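PDB 1P3Y: mersacidin decarboxylase from Bacillus sp., which catalyses the FAD-dependent oxidative decarboxylation of the C-terminal cysteine of mersacidin to an aminoenethiol, a step in the biosynthesis of this lantibiotic. Local coordinates for residues Asn130-Val133 / Val134-Ile138; Glu139-Lys143 / Asp144-Val148. All blocks are in the same frame, centred on the assembly; numbering follows the deposited sequence.

Contact 1 (Asn130-Val133 / Val134-Ile138)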
loop_
_atom_site.group_PDB
_atom_site.type_symbol
_atom_site.label_atom_id
_atom_site.label_comp_id
_atom_site.label_asym_id
_atom_site.label_seq_id
_atom_site.Cartn_x
_atom_site.Cartn_y
_atom_site.Cartn_z
ATOM N N ASN A 130 -5.264 4.886 42.811
ATOM C CA ASN A 130 -5.899 5.630 43.886
ATOM C C ASN A 130 -7.047 6.507 43.447
ATOM O O ASN A 130 -7.634 7.215 44.262
ATOM C CB ASN A 130 -4.861 6.463 44.654
ATOM C CG ASN A 130 -3.809 5.589 45.338
ATOM O OD1 ASN A 130 -4.132 4.558 45.950
ATOM N ND2 ASN A 130 -2.546 5.999 45.237
ATOM N N LYS A 131 -7.377 6.461 42.163
ATOM C CA LYS A 131 -8.489 7.260 41.654
ATOM C C LYS A 131 -9.845 6.695 42.115
ATOM O O LYS A 131 -10.085 5.476 42.098
ATOM C CB LYS A 131 -8.427 7.352 40.115
ATOM C CG LYS A 131 -7.343 8.285 39.604
ATOM C CD LYS A 131 -7.668 9.721 39.968
ATOM C CE LYS A 131 -6.474 10.657 39.806
ATOM N NZ LYS A 131 -6.028 10.795 38.411
ATOM N N THR A 132 -10.718 7.604 42.532
ATOM C CA THR A 132 -12.047 7.253 43.015
ATOM C C THR A 132 -12.793 6.277 42.095
ATOM O O THR A 132 -13.279 5.227 42.557
ATOM C CB THR A 132 -12.906 8.532 43.192
ATOM O OG1 THR A 132 -12.160 9.511 43.924
ATOM C CG2 THR A 132 -14.191 8.224 43.936
ATOM N N VAL A 133 -12.890 6.625 40.806
ATOM C CA VAL A 133 -13.600 5.796 39.812
ATOM C C VAL A 133 -13.140 4.351 39.775
ATOM O O VAL A 133 -13.962 3.431 39.709
ATOM C CB VAL A 133 -13.450 6.327 38.365
ATOM C CG1 VAL A 133 -14.809 6.694 37.816
ATOM C CG2 VAL A 133 -12.471 7.504 38.320
ATOM N N VAL A 134 -11.828 4.143 39.814
ATOM C CA VAL A 134 -11.302 2.783 39.769
ATOM C C VAL A 134 -11.876 1.970 40.933
ATOM O O VAL A 134 -12.468 0.891 40.732
ATOM C CB VAL A 134 -9.760 2.801 39.806
ATOM C CG1 VAL A 134 -9.204 1.391 39.733
ATOM C CG2 VAL A 134 -9.247 3.652 38.662
ATOM N N SER A 135 -11.728 2.510 42.144
ATOM C CA SER A 135 -12.257 1.858 43.347
ATOM C C SER A 135 -13.762 1.601 43.183
ATOM O O SER A 135 -14.260 0.504 43.481
ATOM C CB SER A 135 -12.014 2.737 44.578
ATOM O OG SER A 135 -10.628 2.989 44.753
ATOM N N ARG A 136 -14.487 2.606 42.698
ATOM C CA ARG A 136 -15.917 2.435 42.501
ATOM C C ARG A 136 -16.165 1.324 41.504
ATOM O O ARG A 136 -17.072 0.498 41.697
ATOM C CB ARG A 136 -16.561 3.732 42.003
ATOM C CG ARG A 136 -18.018 3.540 41.573
ATOM C CD ARG A 136 -18.787 4.870 41.418
ATOM N NE ARG A 136 -18.355 5.730 40.316
ATOM C CZ ARG A 136 -17.651 6.861 40.444
ATOM N NH1 ARG A 136 -17.269 7.317 41.641
ATOM N NH2 ARG A 136 -17.328 7.548 39.352
ATOM N N ASN A 137 -15.350 1.294 40.441
ATOM C CA ASN A 137 -15.511 0.279 39.403
ATOM C C ASN A 137 -15.235 -1.098 39.975
ATOM O O ASN A 137 -16.014 -2.029 39.740
ATOM C CB ASN A 137 -14.607 0.578 38.178
ATOM C CG ASN A 137 -15.228 1.625 37.212
ATOM O OD1 ASN A 137 -14.526 2.248 36.413
ATOM N ND2 ASN A 137 -16.545 1.803 37.285
ATOM N N ILE A 138 -14.141 -1.229 40.731
ATOM C CA ILE A 138 -13.777 -2.516 41.351
ATOM C C ILE A 138 -14.942 -3.027 42.222
ATOM O O ILE A 138 -15.357 -4.198 42.134
ATOM C CB ILE A 138 -12.535 -2.379 42.276
ATOM C CG1 ILE A 138 -11.314 -1.901 41.473
ATOM C CG2 ILE A 138 -12.270 -3.721 42.989
ATOM C CD1 ILE A 138 -10.532 -3.017 40.832
#
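K131 meets V134 and S135 where the chain turns into helix 132-144. It occupies the N-cap position, with backbone angles outside the helical range, and K131 O accepts a weak but straight bond from S135 N at 3.4 Å. K131 CB rests near V134 CG2 at 4.1 Å. The lysine chain then bends away from the helix, and its NZ bonds to the backbone O of H114 of the second subunit.

T132 opens the regular i to i+4 pattern: R136 N reaches T132 O at 2.9 Å, nearly in line with the carbonyl. On the side-chain level T132 CG2, placed beside the carbonyl carbon, lies 3.9 Å from R136 NH1. This is the first turn of the alpha-helix that leads to strand 147-148, the outermost within this chain, of the parallel Rossmann-type sheet.

V133 continues the ladder, V133 O receiving N137 N at 2.7 Å with the donor tilted 19° from the carbonyl plane. The R136 side chain starts with CG anti to the backbone N (chi1 171°) and turns at chi3 (68°). It thus folds back over the first turn, where V133 CA lies over one face of the guanidinium, offset toward its rim, and NH2 comes close to CG1 of V133. The charge of R136 is met across the interface, where NH2 forms a salt bridge with D144 of the second subunit.

Contact 2 (Glu139-Lys143 / Asp144-Val148)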
loop_
_atom_site.group_PDB
_atom_site.type_symbol
_atom_site.label_atom_id
_atom_site.label_comp_id
_atom_site.label_asym_id
_atom_site.label_seq_id
_atom_site.Cartn_x
_atom_site.Cartn_y
_atom_site.Cartn_z
ATOM N N GLU A 139 -15.457 -2.131 43.060
ATOM C CA GLU A 139 -16.555 -2.462 43.941
ATOM C C GLU A 139 -17.742 -2.963 43.130
ATOM O O GLU A 139 -18.260 -4.068 43.379
ATOM C CB GLU A 139 -16.934 -1.236 44.784
ATOM C CG GLU A 139 -18.009 -1.482 45.859
ATOM C CD GLU A 139 -17.801 -2.784 46.643
ATOM O OE1 GLU A 139 -16.625 -3.105 46.963
ATOM O OE2 GLU A 139 -18.819 -3.474 46.939
ATOM N N GLN A 140 -18.142 -2.180 42.131
ATOM C CA GLN A 140 -19.275 -2.521 41.271
ATOM C C GLN A 140 -19.145 -3.914 40.660
ATOM O O GLN A 140 -20.134 -4.640 40.538
ATOM C CB GLN A 140 -19.432 -1.477 40.162
ATOM C CG GLN A 140 -20.679 -1.654 39.310
ATOM C CD GLN A 140 -21.958 -1.428 40.094
ATOM O OE1 GLN A 140 -22.331 -0.292 40.382
ATOM N NE2 GLN A 140 -22.636 -2.512 40.444
ATOM N N LEU A 141 -17.934 -4.259 40.233
ATOM C CA LEU A 141 -17.661 -5.571 39.658
ATOM C C LEU A 141 -17.913 -6.665 40.699
ATOM O O LEU A 141 -18.503 -7.715 40.392
ATOM C CB LEU A 141 -16.211 -5.636 39.166
ATOM C CG LEU A 141 -15.910 -4.929 37.838
ATOM C CD1 LEU A 141 -14.405 -4.766 37.671
ATOM C CD2 LEU A 141 -16.512 -5.739 36.681
ATOM N N ARG A 142 -17.448 -6.418 41.925
ATOM C CA ARG A 142 -17.648 -7.364 43.020
ATOM C C ARG A 142 -19.148 -7.499 43.282
ATOM O O ARG A 142 -19.687 -8.610 43.293
ATOM C CB ARG A 142 -16.925 -6.879 44.273
ATOM C CG ARG A 142 -15.492 -7.355 44.344
ATOM C CD ARG A 142 -14.630 -6.438 45.185
ATOM N NE ARG A 142 -13.241 -6.889 45.210
ATOM C CZ ARG A 142 -12.235 -6.137 45.646
ATOM N NH1 ARG A 142 -12.478 -4.900 46.099
ATOM N NH2 ARG A 142 -10.986 -6.605 45.600
ATOM N N LYS A 143 -19.822 -6.366 43.469
ATOM C CA LYS A 143 -21.260 -6.390 43.693
ATOM C C LYS A 143 -21.929 -7.211 42.581
ATOM O O LYS A 143 -22.898 -7.928 42.831
ATOM C CB LYS A 143 -21.840 -4.969 43.706
ATOM C CG LYS A 143 -23.319 -4.949 44.088
ATOM C CD LYS A 143 -24.067 -3.689 43.635
ATOM C CE LYS A 143 -24.571 -3.798 42.171
ATOM N NZ LYS A 143 -25.318 -2.570 41.716
ATOM N N ASP A 144 -21.399 -7.108 41.358
ATOM C CA ASP A 144 -21.950 -7.839 40.218
ATOM C C ASP A 144 -21.604 -9.322 40.238
ATOM O O ASP A 144 -22.188 -10.101 39.493
ATOM C CB ASP A 144 -21.466 -7.237 38.903
ATOM C CG ASP A 144 -22.138 -5.921 38.576
ATOM O OD1 ASP A 144 -23.122 -5.558 39.262
ATOM O OD2 ASP A 144 -21.687 -5.256 37.612
ATOM N N GLY A 145 -20.644 -9.713 41.075
ATOM C CA GLY A 145 -20.287 -11.119 41.160
ATOM C C GLY A 145 -18.884 -11.468 40.701
ATOM O O GLY A 145 -18.426 -12.591 40.895
ATOM N N HIS A 146 -18.183 -10.526 40.094
ATOM C CA HIS A 146 -16.839 -10.825 39.621
ATOM C C HIS A 146 -15.845 -10.734 40.765
ATOM O O HIS A 146 -16.097 -10.048 41.754
ATOM C CB HIS A 146 -16.442 -9.852 38.489
ATOM C CG HIS A 146 -17.318 -9.957 37.278
ATOM N ND1 HIS A 146 -18.128 -8.922 36.850
ATOM C CD2 HIS A 146 -17.568 -11.000 36.447
ATOM C CE1 HIS A 146 -18.843 -9.325 35.813
ATOM N NE2 HIS A 146 -18.522 -10.583 35.550
ATOM N N ILE A 147 -14.722 -11.429 40.616
ATOM C CA ILE A 147 -13.656 -11.435 41.611
ATOM C C ILE A 147 -12.546 -10.503 41.133
ATOM O O ILE A 147 -12.215 -10.485 39.936
ATOM C CB ILE A 147 -13.065 -12.850 41.770
ATOM C CG1 ILE A 147 -14.146 -13.788 42.295
ATOM C CG2 ILE A 147 -11.818 -12.822 42.684
ATOM C CD1 ILE A 147 -13.718 -15.226 42.275
ATOM N N VAL A 148 -11.962 -9.750 42.067
ATOM C CA VAL A 148 -10.892 -8.813 41.733
ATOM C C VAL A 148 -9.657 -8.952 42.635
ATOM O O VAL A 148 -9.574 -8.351 43.707
ATOM C CB VAL A 148 -11.421 -7.367 41.787
ATOM C CG1 VAL A 148 -10.330 -6.396 41.431
ATOM C CG2 VAL A 148 -12.582 -7.221 40.845
HETATM O O HOH W 1 -13.455 -9.606 44.927
#
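R142 reaches from the last full turn of helix 132-144 to V148 on the strand that follows. Its CB and CG pass H146 O, with R142 CG 3.8 Å from H146 O, while R142 CA makes a CA-H...O contact with the same oxygen. From CG to NE the chain is extended (chi3 -178°), which carries the guanidinium past the turn to V148. R142 NE lies 3.9 Å from V148 CB and donates to a water at 2.7 Å; V148 N donates to the same water. At the tip, R142 NH2 bonds to V148 O at 2.9 Å, on a lone pair in the carbonyl plane, although that oxygen lies 25° out of the guanidinium plane. The two side chains cross at about a right angle, and NH2 also forms a salt bridge with E150.

The turn spanned by this arginine is a Schellman motif. G145 has positive phi (115°), H146 N bonds to L141 O at 2.8 Å, and G145 N bonds to R142 O at 2.7 Å from above the carbonyl plane. D144 N still bonds to Q140 O, while the D144 carboxylate forms a salt bridge with R136 of the third subunit. L141 CD2 approaches H146 ND1 obliquely at 3.6 Å.

L141 also packs on L95, T98 and A99 of helix 92-99, and backbone hydrogen bonds from I147 to T118, just before strand 119-122, and to F120 within it join the two strands.

How the contacts relate
Contacts 1 and 2 lie in series on helix 132-144, their centres 12 Å apart: contact 1 covers its start, contact 2 its end and the turn into strand 147-148. They meet where I138 CD1 packs on V148 CG1 at 3.4 Å. Both are partly buried. In contact 1, V133, V134 and N137 are buried while T132 and S135 are exposed; in contact 2, L141, D144, H146 and V148 are buried and K143 is exposed. Contact 1 consists of helical backbone bonds and an arginine folded over its own turn; contact 2 adds a Schellman turn, a water bridge and an arginine-strand bond. R136 and D144 each pair with the other residue of a neighbouring subunit, in inter-subunit salt bridges.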